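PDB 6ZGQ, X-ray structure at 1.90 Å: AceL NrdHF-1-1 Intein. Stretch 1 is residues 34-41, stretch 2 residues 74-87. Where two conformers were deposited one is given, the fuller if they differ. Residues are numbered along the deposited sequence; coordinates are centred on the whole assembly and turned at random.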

# COMPACT_ATOMS: atom_id res chain seq x y z
N GLN A 34 9.98 -0.27 4.47
CA GLN A 34 9.30 -1.56 4.28
C GLN A 34 8.76 -2.02 5.63
O GLN A 34 9.20 -1.52 6.67
CB GLN A 34 10.22 -2.60 3.63
CG GLN A 34 11.32 -3.16 4.52
CD GLN A 34 11.78 -4.53 4.07
OE1 GLN A 34 11.84 -4.80 2.87
NE2 GLN A 34 12.08 -5.40 5.02
N PHE A 35 7.79 -2.93 5.58
CA PHE A 35 7.20 -3.63 6.73
C PHE A 35 7.34 -5.13 6.45
O PHE A 35 6.82 -5.62 5.44
CB PHE A 35 5.73 -3.20 6.88
CG PHE A 35 5.00 -3.84 8.04
CD1 PHE A 35 5.25 -3.44 9.34
CD2 PHE A 35 4.02 -4.80 7.81
CE1 PHE A 35 4.56 -4.01 10.40
CE2 PHE A 35 3.33 -5.37 8.87
CZ PHE A 35 3.60 -4.98 10.16
N ASP A 36 8.07 -5.84 7.31
CA ASP A 36 8.31 -7.28 7.14
C ASP A 36 7.06 -8.03 7.63
O ASP A 36 6.69 -7.89 8.80
CB ASP A 36 9.57 -7.72 7.89
CG ASP A 36 9.90 -9.17 7.64
OD1 ASP A 36 9.25 -10.03 8.27
OD2 ASP A 36 10.78 -9.44 6.80
N MET A 37 6.42 -8.78 6.73
CA MET A 37 5.15 -9.48 7.01
C MET A 37 5.34 -10.59 8.05
O MET A 37 4.39 -10.88 8.79
CB MET A 37 4.55 -10.06 5.73
CG MET A 37 3.97 -9.02 4.79
SD MET A 37 3.44 -9.78 3.25
CE MET A 37 1.92 -10.57 3.77
N ASN A 38 6.53 -11.19 8.09
CA ASN A 38 6.85 -12.31 9.00
C ASN A 38 7.17 -11.81 10.42
O ASN A 38 6.75 -12.47 11.39
CB ASN A 38 8.01 -13.16 8.46
CG ASN A 38 7.68 -13.83 7.13
OD1 ASN A 38 6.54 -14.20 6.87
ND2 ASN A 38 8.70 -13.98 6.29
N THR A 39 7.87 -10.67 10.54
CA THR A 39 8.40 -10.16 11.82
C THR A 39 7.63 -8.94 12.35
O THR A 39 7.74 -8.65 13.54
CB THR A 39 9.90 -9.81 11.70
OG1 THR A 39 10.06 -8.68 10.85
CG2 THR A 39 10.72 -10.98 11.16
N LYS A 40 6.88 -8.24 11.48
CA LYS A 40 6.14 -6.99 11.80
C LYS A 40 7.08 -5.83 12.13
O LYS A 40 6.64 -4.85 12.74
CB LYS A 40 5.16 -7.18 12.97
CG LYS A 40 3.95 -8.07 12.69
CD LYS A 40 3.11 -8.22 13.95
CE LYS A 40 1.75 -8.84 13.68
NZ LYS A 40 0.95 -8.94 14.93
N ASP A 41 8.35 -5.95 11.72
CA ASP A 41 9.38 -4.91 11.93
C ASP A 41 9.43 -3.97 10.72
O ASP A 41 9.26 -4.44 9.59
CB ASP A 41 10.77 -5.52 12.13
CG ASP A 41 10.91 -6.27 13.44
OD1 ASP A 41 10.14 -6.00 14.38
OD2 ASP A 41 11.79 -7.14 13.52
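Stretch 2 (74-87) HRMIYEQGGEIKEC

Stretch 2 is a β-hairpin. Strand 75-80 runs out to a type II' turn from Q80 to E83, and strand 83-87 returns antiparallel to it, the pair tied by backbone hydrogen bonds such as M76 N to C87 O (2.7 Å) and K85 N to Y78 O (2.8 Å). G81 takes phi/psi of 59/-130, a positive phi that favours glycine, while G82 sits at -101/5. Stretch 1 begins in a strand and goes on into a compact loop. This loop, rather than a third paired strand, meets the hairpin: no direct backbone-to-backbone hydrogen bond joins the stretches, and the CA atoms nearest each other across the stretches are those of M37 and I84, 5.5 Å apart.

The loop is held by its own hydrogen bonds. K40 N bonds to D36 O at 2.7 Å and D36 N to D41 O at 2.9 Å, while D36 OD1 accepts from T39 N at 2.7 Å and, weakly, from N38 N at 3.0 Å. K40 itself adopts phi/psi of 66/19, and its CA-to-CB bond points toward the hairpin.

The apolar contact centres on I84, whose CA-to-CB bond also points toward stretch 1. It meets three residues: F35 CE2 lies 3.8 Å from I84 CD1, which sits at the edge of the ring; M37 CG lies 3.8 Å from I84 CG2; and K40 CG lies 3.8 Å from I84 CG1, the aliphatic part of the lysine serving as wall. M37 starts sideways, but its m, t, p side chain carries the end onto the hairpin, where CE reaches I77 CD1 at 3.8 Å and E86 CB at 4.1 Å. One flexible thioether thus touches both strands.

Polar contacts flank this patch. K40, extended through three t torsions after an m chi1, brings NZ to E79 OE2 at 3.1 Å in a hydrogen-bonded salt bridge and to G82 O at 3.0 Å, so a single ammonium joins one strand and the turn. M37 SD rests 3.5 Å from R75 NH2, near the plane of the guanidinium at its edge. That arginine is held by E86 across the hairpin, with R75 NE to E86 OE1 at 2.8 Å and R75 NH2 to E86 OE2 at 3.1 Å.

Where the CA atoms come nearest, a water does the pairing: it donates to M37 O at 3.0 Å and accepts from I84 N at 2.8 Å. The rule to read here is economy: about 398 Å² is buried, mostly by M37, I84 and K40, with one lysine supplying both direct hydrogen bonds.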

# COMPACT_ATOMS: atom_id res chain seq x y z
N HIS A 74 -3.45 -5.82 -7.17
CA HIS A 74 -2.55 -5.29 -6.13
C HIS A 74 -2.78 -6.05 -4.83
O HIS A 74 -3.93 -6.36 -4.49
CB HIS A 74 -2.78 -3.80 -5.89
CG HIS A 74 -1.85 -3.24 -4.87
ND1 HIS A 74 -0.51 -3.07 -5.12
CD2 HIS A 74 -2.06 -2.84 -3.60
CE1 HIS A 74 0.07 -2.57 -4.05
NE2 HIS A 74 -0.84 -2.44 -3.10
N ARG A 75 -1.69 -6.36 -4.12
CA ARG A 75 -1.74 -7.10 -2.85
C ARG A 75 -2.11 -6.14 -1.72
O ARG A 75 -1.37 -5.17 -1.46
CB ARG A 75 -0.39 -7.81 -2.59
CG ARG A 75 -0.11 -8.95 -3.56
CD ARG A 75 1.33 -9.42 -3.52
NE ARG A 75 1.69 -9.97 -2.21
CZ ARG A 75 2.50 -9.39 -1.31
NH1 ARG A 75 3.08 -8.22 -1.55
NH2 ARG A 75 2.74 -9.99 -0.16
N MET A 76 -3.28 -6.35 -1.12
CA MET A 76 -3.70 -5.62 0.08
C MET A 76 -3.17 -6.38 1.29
O MET A 76 -3.20 -7.62 1.28
CB MET A 76 -5.23 -5.49 0.15
CG MET A 76 -5.82 -4.74 -1.02
SD MET A 76 -5.12 -3.09 -1.20
CE MET A 76 -5.87 -2.26 0.21
N ILE A 77 -2.63 -5.65 2.26
CA ILE A 77 -1.97 -6.19 3.46
C ILE A 77 -2.86 -5.83 4.65
O ILE A 77 -3.25 -4.66 4.81
CB ILE A 77 -0.54 -5.61 3.62
CG1 ILE A 77 0.32 -5.94 2.38
CG2 ILE A 77 0.14 -6.12 4.89
CD1 ILE A 77 0.56 -7.42 2.13
N TYR A 78 -3.23 -6.84 5.44
CA TYR A 78 -4.08 -6.66 6.63
C TYR A 78 -3.58 -7.62 7.70
O TYR A 78 -2.83 -8.56 7.38
CB TYR A 78 -5.55 -6.90 6.27
CG TYR A 78 -5.87 -8.27 5.73
CD1 TYR A 78 -5.73 -8.55 4.38
CD2 TYR A 78 -6.34 -9.28 6.56
CE1 TYR A 78 -6.03 -9.80 3.88
CE2 TYR A 78 -6.64 -10.54 6.07
CZ TYR A 78 -6.49 -10.79 4.72
OH TYR A 78 -6.78 -12.03 4.22
N GLU A 79 -3.95 -7.35 8.96
CA GLU A 79 -3.73 -8.25 10.09
C GLU A 79 -5.05 -8.98 10.37
O GLU A 79 -6.12 -8.36 10.27
CB GLU A 79 -3.28 -7.46 11.34
CG GLU A 79 -2.82 -8.38 12.47
CD GLU A 79 -2.31 -7.66 13.71
OE1 GLU A 79 -2.18 -6.41 13.70
OE2 GLU A 79 -2.04 -8.36 14.71
N GLN A 80 -4.95 -10.28 10.64
CA GLN A 80 -6.06 -11.12 11.13
C GLN A 80 -5.48 -12.12 12.14
O GLN A 80 -4.47 -12.78 11.85
CB GLN A 80 -6.74 -11.84 9.96
CG GLN A 80 -7.91 -12.72 10.37
CD GLN A 80 -8.50 -13.46 9.19
OE1 GLN A 80 -7.82 -13.71 8.20
NE2 GLN A 80 -9.77 -13.81 9.30
N GLY A 81 -6.12 -12.22 13.32
CA GLY A 81 -5.50 -12.84 14.50
C GLY A 81 -4.22 -12.08 14.82
O GLY A 81 -4.24 -10.85 14.87
N GLY A 82 -3.11 -12.81 15.00
CA GLY A 82 -1.79 -12.22 15.24
C GLY A 82 -0.89 -12.18 14.01
O GLY A 82 0.26 -11.76 14.13
N GLU A 83 -1.43 -12.59 12.86
CA GLU A 83 -0.66 -12.84 11.62
C GLU A 83 -0.92 -11.73 10.59
O GLU A 83 -2.02 -11.19 10.57
CB GLU A 83 -1.04 -14.20 11.02
CG GLU A 83 -0.71 -15.38 11.93
CD GLU A 83 -0.50 -16.68 11.18
OE1 GLU A 83 -1.10 -17.70 11.58
OE2 GLU A 83 0.26 -16.70 10.19
N ILE A 84 0.10 -11.39 9.79
CA ILE A 84 -0.02 -10.46 8.65
C ILE A 84 -0.32 -11.29 7.39
O ILE A 84 0.47 -12.19 7.05
CB ILE A 84 1.27 -9.62 8.44
CG1 ILE A 84 1.64 -8.83 9.71
CG2 ILE A 84 1.13 -8.69 7.25
CD1 ILE A 84 0.62 -7.78 10.13
N LYS A 85 -1.45 -10.96 6.75
CA LYS A 85 -2.03 -11.69 5.60
C LYS A 85 -2.07 -10.76 4.38
O LYS A 85 -2.02 -9.54 4.54
CB LYS A 85 -3.48 -12.14 5.91
CG LYS A 85 -3.68 -12.90 7.22
CD LYS A 85 -3.43 -14.39 7.09
CE LYS A 85 -3.95 -15.15 8.31
NZ LYS A 85 -5.39 -15.50 8.19
N GLU A 86 -2.17 -11.37 3.19
CA GLU A 86 -2.34 -10.65 1.92
C GLU A 86 -3.59 -11.17 1.20
O GLU A 86 -4.02 -12.31 1.44
CB GLU A 86 -1.11 -10.82 1.01
CG GLU A 86 -0.72 -12.27 0.81
CD GLU A 86 0.43 -12.44 -0.15
OE1 GLU A 86 0.22 -12.22 -1.37
OE2 GLU A 86 1.54 -12.78 0.30
N CYS A 87 -4.16 -10.32 0.33
CA CYS A 87 -5.31 -10.63 -0.54
C CYS A 87 -5.30 -9.64 -1.71
O CYS A 87 -5.01 -8.45 -1.49
CB CYS A 87 -6.63 -10.49 0.23
SG CYS A 87 -8.11 -11.00 -0.67
O HOH W 1 2.49 -12.70 10.31